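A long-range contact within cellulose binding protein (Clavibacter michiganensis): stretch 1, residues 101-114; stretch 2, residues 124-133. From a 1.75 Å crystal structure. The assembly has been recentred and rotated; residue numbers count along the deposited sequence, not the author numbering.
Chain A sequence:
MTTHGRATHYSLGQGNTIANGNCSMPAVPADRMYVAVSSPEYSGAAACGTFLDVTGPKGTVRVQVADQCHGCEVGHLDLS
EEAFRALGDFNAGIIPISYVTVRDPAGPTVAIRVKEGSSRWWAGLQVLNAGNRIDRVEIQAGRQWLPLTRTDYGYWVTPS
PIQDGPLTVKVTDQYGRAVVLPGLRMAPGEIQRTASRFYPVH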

# COMPACT_ATOMS: atom_id res chain seq x y z
N THR A 101 -2.10 -0.70 13.70
CA THR A 101 -1.50 -1.18 12.46
C THR A 101 -1.06 -2.62 12.66
O THR A 101 -0.41 -2.95 13.66
N VAL A 102 -1.42 -3.48 11.72
CA VAL A 102 -1.09 -4.89 11.80
C VAL A 102 0.36 -5.13 11.43
O VAL A 102 0.84 -4.65 10.40
N ARG A 103 1.07 -5.87 12.28
CA ARG A 103 2.43 -6.28 11.96
C ARG A 103 2.42 -7.60 11.21
O ARG A 103 1.72 -8.54 11.61
N ASP A 104 3.18 -7.67 10.12
CA ASP A 104 3.29 -8.87 9.30
C ASP A 104 1.94 -9.53 9.04
O ASP A 104 1.74 -10.69 9.41
N PRO A 105 1.02 -8.80 8.41
CA PRO A 105 -0.30 -9.34 8.04
C PRO A 105 -0.18 -10.46 7.01
O PRO A 105 0.65 -10.38 6.11
N ALA A 106 -1.01 -11.48 7.15
CA ALA A 106 -1.09 -12.53 6.15
C ALA A 106 -1.49 -11.91 4.82
O ALA A 106 -2.29 -10.98 4.76
N GLY A 107 -0.91 -12.44 3.74
CA GLY A 107 -1.22 -11.96 2.41
C GLY A 107 -0.41 -12.70 1.36
O GLY A 107 0.33 -13.63 1.69
N PRO A 108 -0.56 -12.30 0.09
CA PRO A 108 0.17 -12.94 -1.00
C PRO A 108 1.65 -12.58 -1.02
O PRO A 108 2.13 -11.80 -0.20
N THR A 109 2.37 -13.17 -1.97
CA THR A 109 3.79 -12.89 -2.15
C THR A 109 3.97 -11.49 -2.70
O THR A 109 3.02 -10.88 -3.20
N VAL A 110 5.19 -10.98 -2.62
CA VAL A 110 5.52 -9.66 -3.12
C VAL A 110 5.33 -9.61 -4.64
O VAL A 110 5.64 -10.57 -5.34
N ALA A 111 4.81 -8.49 -5.12
CA ALA A 111 4.70 -8.26 -6.55
C ALA A 111 5.18 -6.86 -6.88
O ALA A 111 5.22 -5.98 -6.02
N ILE A 112 5.57 -6.66 -8.14
CA ILE A 112 6.02 -5.36 -8.61
C ILE A 112 5.22 -4.97 -9.84
O ILE A 112 5.09 -5.77 -10.77
N ARG A 113 4.69 -3.75 -9.85
CA ARG A 113 4.07 -3.22 -11.05
C ARG A 113 4.86 -2.01 -11.54
O ARG A 113 4.99 -1.01 -10.83
N VAL A 114 5.39 -2.12 -12.75
CA VAL A 114 6.04 -0.99 -13.38
C VAL A 114 4.96 -0.02 -13.83
O VAL A 114 3.96 -0.43 -14.41
N GLY A 124 8.82 4.10 -12.87
CA GLY A 124 8.18 4.03 -11.58
C GLY A 124 7.88 2.59 -11.23
O GLY A 124 7.48 1.80 -12.09
N LEU A 125 8.07 2.23 -9.96
CA LEU A 125 7.75 0.90 -9.49
C LEU A 125 6.81 0.98 -8.30
O LEU A 125 6.98 1.82 -7.41
N GLN A 126 5.83 0.09 -8.28
CA GLN A 126 4.95 -0.05 -7.13
C GLN A 126 5.16 -1.42 -6.51
O GLN A 126 5.16 -2.44 -7.21
N VAL A 127 5.37 -1.45 -5.20
CA VAL A 127 5.57 -2.70 -4.49
C VAL A 127 4.28 -3.12 -3.81
O VAL A 127 3.72 -2.38 -3.00
N LEU A 128 3.82 -4.32 -4.15
CA LEU A 128 2.57 -4.83 -3.63
C LEU A 128 2.82 -5.95 -2.63
O LEU A 128 3.70 -6.79 -2.83
N ASN A 129 2.05 -5.95 -1.54
CA ASN A 129 2.04 -7.06 -0.60
C ASN A 129 3.29 -7.18 0.28
O ASN A 129 3.62 -8.27 0.75
N ALA A 130 3.99 -6.07 0.49
CA ALA A 130 5.08 -6.05 1.46
C ALA A 130 4.52 -6.28 2.87
O ALA A 130 5.21 -6.81 3.74
N GLY A 131 3.28 -5.86 3.09
CA GLY A 131 2.60 -6.07 4.35
C GLY A 131 2.83 -4.95 5.35
O GLY A 131 1.89 -4.51 6.02
N ASN A 132 4.07 -4.50 5.46
CA ASN A 132 4.42 -3.41 6.35
C ASN A 132 4.91 -2.21 5.54
O ASN A 132 4.86 -2.23 4.31
N ARG A 133 5.39 -1.17 6.22
CA ARG A 133 5.95 -0.02 5.52
C ARG A 133 7.26 -0.39 4.85
O ARG A 133 8.05 -1.18 5.38

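Strands 111-114 and 124-128 run antiparallel, their directions 154° apart, and the ladder sorts their side chains onto two faces. Two hydrogen-bonded pairs fix the register: Ala-111 N to Leu-128 O is 3.1 Å and Leu-128 N to Ala-111 O 2.9 Å, while Arg-113 N to Gln-126 O is 3.0 Å and Gln-126 N to Arg-113 O 2.9 Å.

Apolar packing dominates the face bearing Ile-112, Val-114, Leu-125 and Val-127. Ile-112 (chi1 m, chi2 m) bridges two neighbours: its CD1 lies 3.7 Å from Val-127 CG2, and its CG2 4.0 Å from Leu-125 CD2. The m, t rotamer of Leu-125 also brings CD2 to 3.6 Å from CG2 of Val-114, whose chi1 is t, as is that of Val-127. On the other face, Ala-111 CB meets Leu-128 CB at 4.1 Å.

That second face also carries a polar pair. Extended Gln-126 (t, t) and Arg-113 (t, t, p) converge, so that OE1 of Gln-126 accepts from Arg-113 NE at 3.0 Å and from Arg-113 NH2 at 2.8 Å; OE1 sits at the guanidinium edge, near its plane, as a forked contact requires.

Beyond the strands, amides make the links. Asn-129 (chi1 m) points toward stretch 1, donating from ND2 to Thr-109 O at 3.1 Å, while Pro-108 CG rests 3.5 Å from Asn-129 CG. Asn-132 (chi1 m) forms a two-point clasp: OD1 accepts from Asp-104 N at 3.0 Å, and ND2 donates to Asp-104 OD1 at 2.8 Å. Although the CA-to-CB bond of Asp-104 points away, its m rotamer leaves the carboxylate within reach.

Two waters reinforce this end. Water 1 donates to Val-102 O (2.6 Å) and Gly-131 O (2.7 Å); water 2 donates to Val-102 O (3.0 Å) and Asn-132 OD1 (2.5 Å).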

# COMPACT_ATOMS: atom_id res chain seq x y z
CB THR A 101 -0.30 -0.32 12.05
OG1 THR A 101 -0.74 0.99 11.68
CG2 THR A 101 0.42 -0.95 10.86
CB VAL A 102 -1.97 -5.72 10.85
CG1 VAL A 102 -1.58 -7.19 10.92
CG2 VAL A 102 -3.45 -5.53 11.18
CB ARG A 103 3.28 -6.41 13.23
CG ARG A 103 4.76 -6.55 12.95
CD ARG A 103 5.60 -6.43 14.21
NE ARG A 103 7.02 -6.63 13.93
CZ ARG A 103 8.01 -6.28 14.75
NH1 ARG A 103 7.75 -5.69 15.90
NH2 ARG A 103 9.26 -6.52 14.39
CB ASP A 104 4.24 -9.88 9.95
CG ASP A 104 5.65 -9.35 10.07
OD1 ASP A 104 5.91 -8.24 9.55
OD2 ASP A 104 6.51 -10.04 10.66
CB PRO A 105 -1.01 -8.13 7.42
CG PRO A 105 0.09 -7.27 6.92
CD PRO A 105 1.18 -7.41 7.95
CB ALA A 106 -2.11 -13.58 6.56
CB PRO A 108 -0.53 -12.42 -2.27
CG PRO A 108 -1.28 -11.22 -1.85
CD PRO A 108 -1.50 -11.27 -0.38
CB THR A 109 4.44 -13.89 -3.11
OG1 THR A 109 3.82 -13.79 -4.40
CG2 THR A 109 4.30 -15.31 -2.58
CB VAL A 110 6.98 -9.29 -2.78
CG1 VAL A 110 7.39 -8.00 -3.47
CG2 VAL A 110 7.14 -9.17 -1.27
CB ALA A 111 3.26 -8.45 -7.03
CB ILE A 112 7.51 -5.40 -9.00
CG1 ILE A 112 8.38 -5.75 -7.79
CG2 ILE A 112 7.95 -4.07 -9.60
CD1 ILE A 112 8.24 -4.82 -6.62
CB ARG A 113 2.61 -2.82 -10.81
CG ARG A 113 1.97 -2.19 -12.04
CD ARG A 113 0.46 -2.05 -11.94
NE ARG A 113 0.06 -1.16 -10.85
CZ ARG A 113 -1.08 -0.47 -10.83
NH1 ARG A 113 -1.94 -0.55 -11.84
NH2 ARG A 113 -1.36 0.31 -9.79
CB VAL A 114 6.88 -1.43 -14.60
CG1 VAL A 114 7.51 -0.22 -15.26
CG2 VAL A 114 7.95 -2.42 -14.18
CB LEU A 125 9.00 0.13 -9.07
CG LEU A 125 10.09 -0.15 -10.10
CD1 LEU A 125 11.14 -1.05 -9.48
CD2 LEU A 125 9.51 -0.80 -11.35
CB GLN A 126 3.50 0.11 -7.58
CG GLN A 126 2.49 -0.17 -6.49
CD GLN A 126 1.08 0.10 -6.95
OE1 GLN A 126 0.62 -0.46 -7.94
NE2 GLN A 126 0.38 0.98 -6.23
CB VAL A 127 6.68 -2.58 -3.44
CG1 VAL A 127 6.91 -3.93 -2.77
CG2 VAL A 127 7.97 -2.08 -4.09
CB LEU A 128 1.70 -5.34 -4.78
CG LEU A 128 1.42 -4.28 -5.85
CD1 LEU A 128 1.03 -4.92 -7.17
CD2 LEU A 128 0.34 -3.33 -5.38
CB ASN A 129 1.79 -8.36 -1.35
CG ASN A 129 0.59 -8.28 -2.27
OD1 ASN A 129 -0.45 -7.73 -1.90
ND2 ASN A 129 0.73 -8.82 -3.47
CB ALA A 130 5.83 -4.73 1.39
CB ASN A 132 5.50 -3.85 7.34
CG ASN A 132 5.13 -5.13 8.07
OD1 ASN A 132 4.32 -5.13 9.00
ND2 ASN A 132 5.74 -6.24 7.65
CB ARG A 133 6.17 1.16 6.48
CG ARG A 133 4.89 1.74 7.06
CD ARG A 133 5.12 3.16 7.59
NE ARG A 133 3.88 3.75 8.10
CZ ARG A 133 3.73 5.04 8.39
NH1 ARG A 133 4.73 5.89 8.22
NH2 ARG A 133 2.57 5.47 8.86
O HOH W 1 0.33 -3.67 8.04
O HOH W 2 3.27 -3.01 9.91
O HOH W 3 1.89 -9.68 2.34
O HOH W 4 4.57 -10.70 0.77